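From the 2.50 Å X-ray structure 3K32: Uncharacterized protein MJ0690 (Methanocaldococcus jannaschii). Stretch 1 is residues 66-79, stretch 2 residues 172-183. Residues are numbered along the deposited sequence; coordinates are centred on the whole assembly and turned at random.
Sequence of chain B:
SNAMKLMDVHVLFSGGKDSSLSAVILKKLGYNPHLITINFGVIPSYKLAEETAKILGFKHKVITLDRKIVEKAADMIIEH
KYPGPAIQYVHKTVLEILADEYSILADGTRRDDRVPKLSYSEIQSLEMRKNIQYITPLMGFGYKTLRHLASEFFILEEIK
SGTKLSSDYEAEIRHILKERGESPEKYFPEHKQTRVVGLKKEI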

# COMPACT_ATOMS: atom_id res chain seq x y z
N ASP B 66 26.26 -4.36 12.15
CA ASP B 66 26.93 -4.19 13.44
C ASP B 66 25.98 -4.47 14.62
O ASP B 66 24.86 -3.95 14.67
CB ASP B 66 27.53 -2.78 13.53
CG ASP B 66 28.49 -2.63 14.72
OD1 ASP B 66 28.11 -2.95 15.88
OD2 ASP B 66 29.63 -2.16 14.49
N ARG B 67 26.46 -5.28 15.56
CA ARG B 67 25.68 -5.70 16.72
C ARG B 67 25.27 -4.54 17.64
O ARG B 67 24.40 -4.69 18.49
CB ARG B 67 26.47 -6.74 17.51
CG ARG B 67 25.88 -7.09 18.86
CD ARG B 67 26.85 -7.85 19.74
NE ARG B 67 26.20 -8.20 21.00
CZ ARG B 67 25.96 -9.44 21.42
NH1 ARG B 67 26.35 -10.48 20.70
NH2 ARG B 67 25.34 -9.64 22.58
N LYS B 68 25.90 -3.39 17.46
CA LYS B 68 25.63 -2.24 18.30
C LYS B 68 24.24 -1.68 18.03
O LYS B 68 23.65 -1.01 18.89
CB LYS B 68 26.68 -1.15 18.05
CG LYS B 68 26.66 -0.62 16.62
CD LYS B 68 26.56 0.90 16.57
CE LYS B 68 27.65 1.50 15.68
NZ LYS B 68 29.02 1.18 16.18
N ILE B 69 23.73 -1.95 16.83
CA ILE B 69 22.40 -1.49 16.48
C ILE B 69 21.39 -2.12 17.41
O ILE B 69 20.51 -1.43 17.95
CB ILE B 69 22.04 -1.81 15.01
CG1 ILE B 69 22.95 -1.02 14.06
CG2 ILE B 69 20.59 -1.45 14.75
CD1 ILE B 69 23.07 -1.64 12.73
N VAL B 70 21.52 -3.43 17.64
CA VAL B 70 20.61 -4.13 18.56
C VAL B 70 20.94 -3.89 20.02
O VAL B 70 20.05 -3.86 20.87
CB VAL B 70 20.50 -5.65 18.27
CG1 VAL B 70 19.56 -5.89 17.10
CG2 VAL B 70 21.89 -6.30 18.04
N GLU B 71 22.22 -3.68 20.32
CA GLU B 71 22.62 -3.34 21.68
C GLU B 71 21.84 -2.12 22.14
O GLU B 71 21.33 -2.06 23.26
CB GLU B 71 24.13 -3.10 21.77
CG GLU B 71 24.97 -4.37 21.64
CD GLU B 71 24.76 -5.34 22.80
OE1 GLU B 71 24.19 -4.93 23.84
OE2 GLU B 71 25.17 -6.52 22.69
N LYS B 72 21.71 -1.15 21.24
CA LYS B 72 20.99 0.07 21.54
C LYS B 72 19.46 -0.16 21.60
O LYS B 72 18.76 0.43 22.43
CB LYS B 72 21.35 1.17 20.54
CG LYS B 72 20.53 2.41 20.72
CD LYS B 72 21.12 3.58 19.99
CE LYS B 72 20.47 4.88 20.44
NZ LYS B 72 20.52 5.05 21.93
N ALA B 73 18.96 -1.03 20.73
CA ALA B 73 17.55 -1.39 20.77
C ALA B 73 17.25 -2.00 22.12
O ALA B 73 16.18 -1.78 22.69
CB ALA B 73 17.18 -2.36 19.67
N ALA B 74 18.20 -2.79 22.62
CA ALA B 74 18.08 -3.38 23.94
C ALA B 74 18.00 -2.27 25.01
O ALA B 74 17.10 -2.27 25.85
CB ALA B 74 19.24 -4.32 24.22
N ASP B 75 18.91 -1.30 24.94
CA ASP B 75 18.89 -0.21 25.90
C ASP B 75 17.53 0.46 25.85
O ASP B 75 16.92 0.69 26.89
CB ASP B 75 20.00 0.82 25.63
CG ASP B 75 21.40 0.19 25.64
OD1 ASP B 75 21.59 -0.85 26.29
OD2 ASP B 75 22.31 0.76 25.00
N MSE B 76 17.05 0.75 24.65
CA MSE B 76 15.77 1.43 24.48
C MSE B 76 14.56 0.63 25.00
O MSE B 76 13.64 1.20 25.59
CB MSE B 76 15.58 1.79 23.02
CG MSE B 76 16.66 2.69 22.49
SE MSE B 76 16.45 3.02 20.58
CE MSE B 76 14.71 3.85 20.68
N ILE B 77 14.56 -0.67 24.75
CA ILE B 77 13.54 -1.54 25.33
C ILE B 77 13.57 -1.41 26.85
O ILE B 77 12.54 -1.21 27.48
CB ILE B 77 13.77 -3.01 24.96
CG1 ILE B 77 13.52 -3.22 23.47
CG2 ILE B 77 12.83 -3.90 25.73
CD1 ILE B 77 12.12 -2.92 23.06
N ILE B 78 14.75 -1.52 27.44
CA ILE B 78 14.87 -1.46 28.90
C ILE B 78 14.20 -0.23 29.52
O ILE B 78 13.87 -0.24 30.70
CB ILE B 78 16.34 -1.48 29.39
CG1 ILE B 78 17.11 -2.66 28.80
CG2 ILE B 78 16.36 -1.55 30.91
CD1 ILE B 78 16.59 -4.01 29.23
N GLU B 79 14.02 0.83 28.74
CA GLU B 79 13.50 2.06 29.33
C GLU B 79 12.14 2.45 28.81
O GLU B 79 11.38 3.14 29.49
CB GLU B 79 14.50 3.21 29.16
CG GLU B 79 14.55 3.77 27.77
CD GLU B 79 15.83 4.54 27.53
OE1 GLU B 79 15.80 5.51 26.74
OE2 GLU B 79 16.86 4.17 28.13
N GLU B 172 16.82 -11.47 18.00
CA GLU B 172 18.18 -11.02 18.30
C GLU B 172 18.17 -9.98 19.42
O GLU B 172 19.11 -9.92 20.22
CB GLU B 172 18.93 -10.51 17.05
CG GLU B 172 19.26 -11.62 16.05
CD GLU B 172 20.46 -11.33 15.14
OE1 GLU B 172 20.33 -10.55 14.17
OE2 GLU B 172 21.54 -11.93 15.38
N ILE B 173 17.11 -9.18 19.48
CA ILE B 173 16.98 -8.22 20.56
C ILE B 173 16.67 -8.96 21.85
O ILE B 173 17.31 -8.75 22.88
CB ILE B 173 15.88 -7.21 20.26
CG1 ILE B 173 16.18 -6.49 18.94
CG2 ILE B 173 15.73 -6.22 21.42
CD1 ILE B 173 15.25 -5.35 18.61
N ARG B 174 15.69 -9.85 21.76
CA ARG B 174 15.28 -10.68 22.87
C ARG B 174 16.51 -11.34 23.49
O ARG B 174 16.67 -11.35 24.72
CB ARG B 174 14.30 -11.75 22.36
CG ARG B 174 13.14 -12.05 23.30
CD ARG B 174 12.00 -12.72 22.54
NE ARG B 174 11.69 -14.06 23.06
CZ ARG B 174 10.57 -14.72 22.81
NH1 ARG B 174 9.62 -14.18 22.05
NH2 ARG B 174 10.38 -15.93 23.33
N HIS B 175 17.38 -11.86 22.64
CA HIS B 175 18.54 -12.59 23.13
C HIS B 175 19.47 -11.72 23.97
O HIS B 175 19.92 -12.14 25.04
CB HIS B 175 19.32 -13.18 21.96
CG HIS B 175 20.20 -14.31 22.36
ND1 HIS B 175 21.55 -14.14 22.62
CD2 HIS B 175 19.94 -15.62 22.57
CE1 HIS B 175 22.08 -15.31 22.96
NE2 HIS B 175 21.12 -16.22 22.93
N ILE B 176 19.77 -10.53 23.48
CA ILE B 176 20.63 -9.62 24.23
C ILE B 176 20.01 -9.36 25.60
O ILE B 176 20.71 -9.33 26.60
CB ILE B 176 20.86 -8.28 23.47
CG1 ILE B 176 21.57 -8.55 22.14
CG2 ILE B 176 21.70 -7.33 24.31
CD1 ILE B 176 21.84 -7.31 21.33
N LEU B 177 18.69 -9.22 25.63
CA LEU B 177 18.00 -8.92 26.88
C LEU B 177 18.19 -10.04 27.89
O LEU B 177 18.45 -9.80 29.07
CB LEU B 177 16.51 -8.66 26.63
CG LEU B 177 16.24 -7.40 25.82
CD1 LEU B 177 14.77 -7.30 25.40
CD2 LEU B 177 16.66 -6.18 26.60
N LYS B 178 18.08 -11.28 27.42
CA LYS B 178 18.37 -12.42 28.26
C LYS B 178 19.79 -12.32 28.82
O LYS B 178 19.97 -12.22 30.03
CB LYS B 178 18.16 -13.74 27.50
CG LYS B 178 16.70 -14.16 27.42
CD LYS B 178 16.54 -15.60 26.95
CE LYS B 178 16.16 -15.68 25.47
NZ LYS B 178 14.71 -15.38 25.24
N GLU B 179 20.79 -12.34 27.94
CA GLU B 179 22.18 -12.24 28.38
C GLU B 179 22.30 -11.21 29.47
O GLU B 179 23.09 -11.36 30.41
CB GLU B 179 23.10 -11.82 27.23
CG GLU B 179 23.41 -12.90 26.23
CD GLU B 179 24.21 -12.36 25.05
OE1 GLU B 179 24.64 -11.19 25.11
OE2 GLU B 179 24.41 -13.11 24.07
N ARG B 180 21.51 -10.15 29.34
CA ARG B 180 21.69 -8.96 30.16
C ARG B 180 21.19 -9.16 31.57
O ARG B 180 21.52 -8.39 32.48
CB ARG B 180 21.02 -7.75 29.51
CG ARG B 180 21.92 -7.04 28.50
CD ARG B 180 21.22 -5.87 27.88
NE ARG B 180 22.07 -5.10 26.99
CZ ARG B 180 21.82 -3.85 26.61
NH1 ARG B 180 20.73 -3.25 27.07
NH2 ARG B 180 22.64 -3.21 25.79
N GLY B 181 20.41 -10.22 31.77
CA GLY B 181 19.83 -10.48 33.06
C GLY B 181 18.47 -9.82 33.16
O GLY B 181 17.98 -9.52 34.24
N GLU B 182 17.87 -9.57 32.00
CA GLU B 182 16.51 -9.06 31.95
C GLU B 182 15.53 -10.21 31.84
O GLU B 182 15.94 -11.36 31.77
CB GLU B 182 16.34 -8.14 30.75
CG GLU B 182 16.98 -6.80 30.95
CD GLU B 182 16.30 -6.03 32.06
OE1 GLU B 182 15.16 -6.42 32.41
OE2 GLU B 182 16.90 -5.05 32.56
N SER B 183 14.25 -9.89 31.81
CA SER B 183 13.24 -10.91 31.55
C SER B 183 12.46 -10.55 30.31
O SER B 183 11.73 -9.56 30.29
CB SER B 183 12.34 -11.09 32.77
OG SER B 183 13.13 -11.50 33.88
O HOH W 1 24.31 -7.34 26.19

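Two helices from distant parts of one chain pack here at a steep angle. Their axes approach to 8.9 Å, and their N-to-C directions diverge by 68°. The backbones come closest where Val-70 faces Ile-173, with 5.8 Å between Val-70 CA and Ile-173 CA. The first helix is preceded by Asp-66, whose carboxylate caps it by accepting from the amide of Lys-68. The second ends in a Schellman motif: Gly-181 N bonds to Lys-178 O at 2.7 Å and Glu-182 N to Leu-177 O at 3.0 Å. Gly-181 has a positive phi, and at its backbone angles a CB would be jammed against the preceding carbonyl oxygen, so glycine suits the turn.

Branched side chains meet across the apolar centre, with two alanines among them. Ile-173 fits as a knob among Val-70, Ala-73, Ala-74 and Ile-77. Ile-173 CD1 lies 3.7 Å from the methyl CB of Ala-73, and Ile-173 CG1 3.9 Å from Val-70 CG1. Ile-176 points toward the first helix; its CD1 meets Val-70 CG2 at 3.4 Å and its CG2 meets Ala-74 CB at 3.9 Å. Leu-177 starts out sideways, but the end of its side chain comes nearer, bringing CD1 to 3.9 Å from Ile-77 CG2 and CD2 to 3.4 Å from Ile-78 CD1.

Charged residues extend the contact beyond this apolar patch. Arg-180 is a second knob, seated among Glu-71, Ala-74, Asp-75 and Ile-78. Its long, largely extended side chain carries the guanidinium across to two carboxylates one turn apart, near the plane where its N-H groups can donate. Arg-180 NH2 bonds to Glu-71 OE1 at 3.0 Å and to Asp-75 OD1 at 2.6 Å, and Arg-180 NH1 also reaches Asp-75 OD1, at 2.7 Å; salt bridges thus join the arginine to both acids. Ala-74 lies over one face of the guanidinium, its CB 3.4 Å from Arg-180 NH1, a place a methyl group can fill without competing for the donors. A water accepts from Arg-180 NE at 3.3 Å and donates weakly to Glu-71 OE1 at 3.4 Å.

Glu-71 also serves its own helix: Arg-67 NE donates to Glu-71 OE2 at 2.6 Å, a salt bridge across one turn. Arg-67 reaches the other helix too, through a salt bridge whose hydrogen bond, from Arg-67 NH2 to Glu-179 OE1 at 3.0 Å, is weak. Glu-71 therefore links the two arginines.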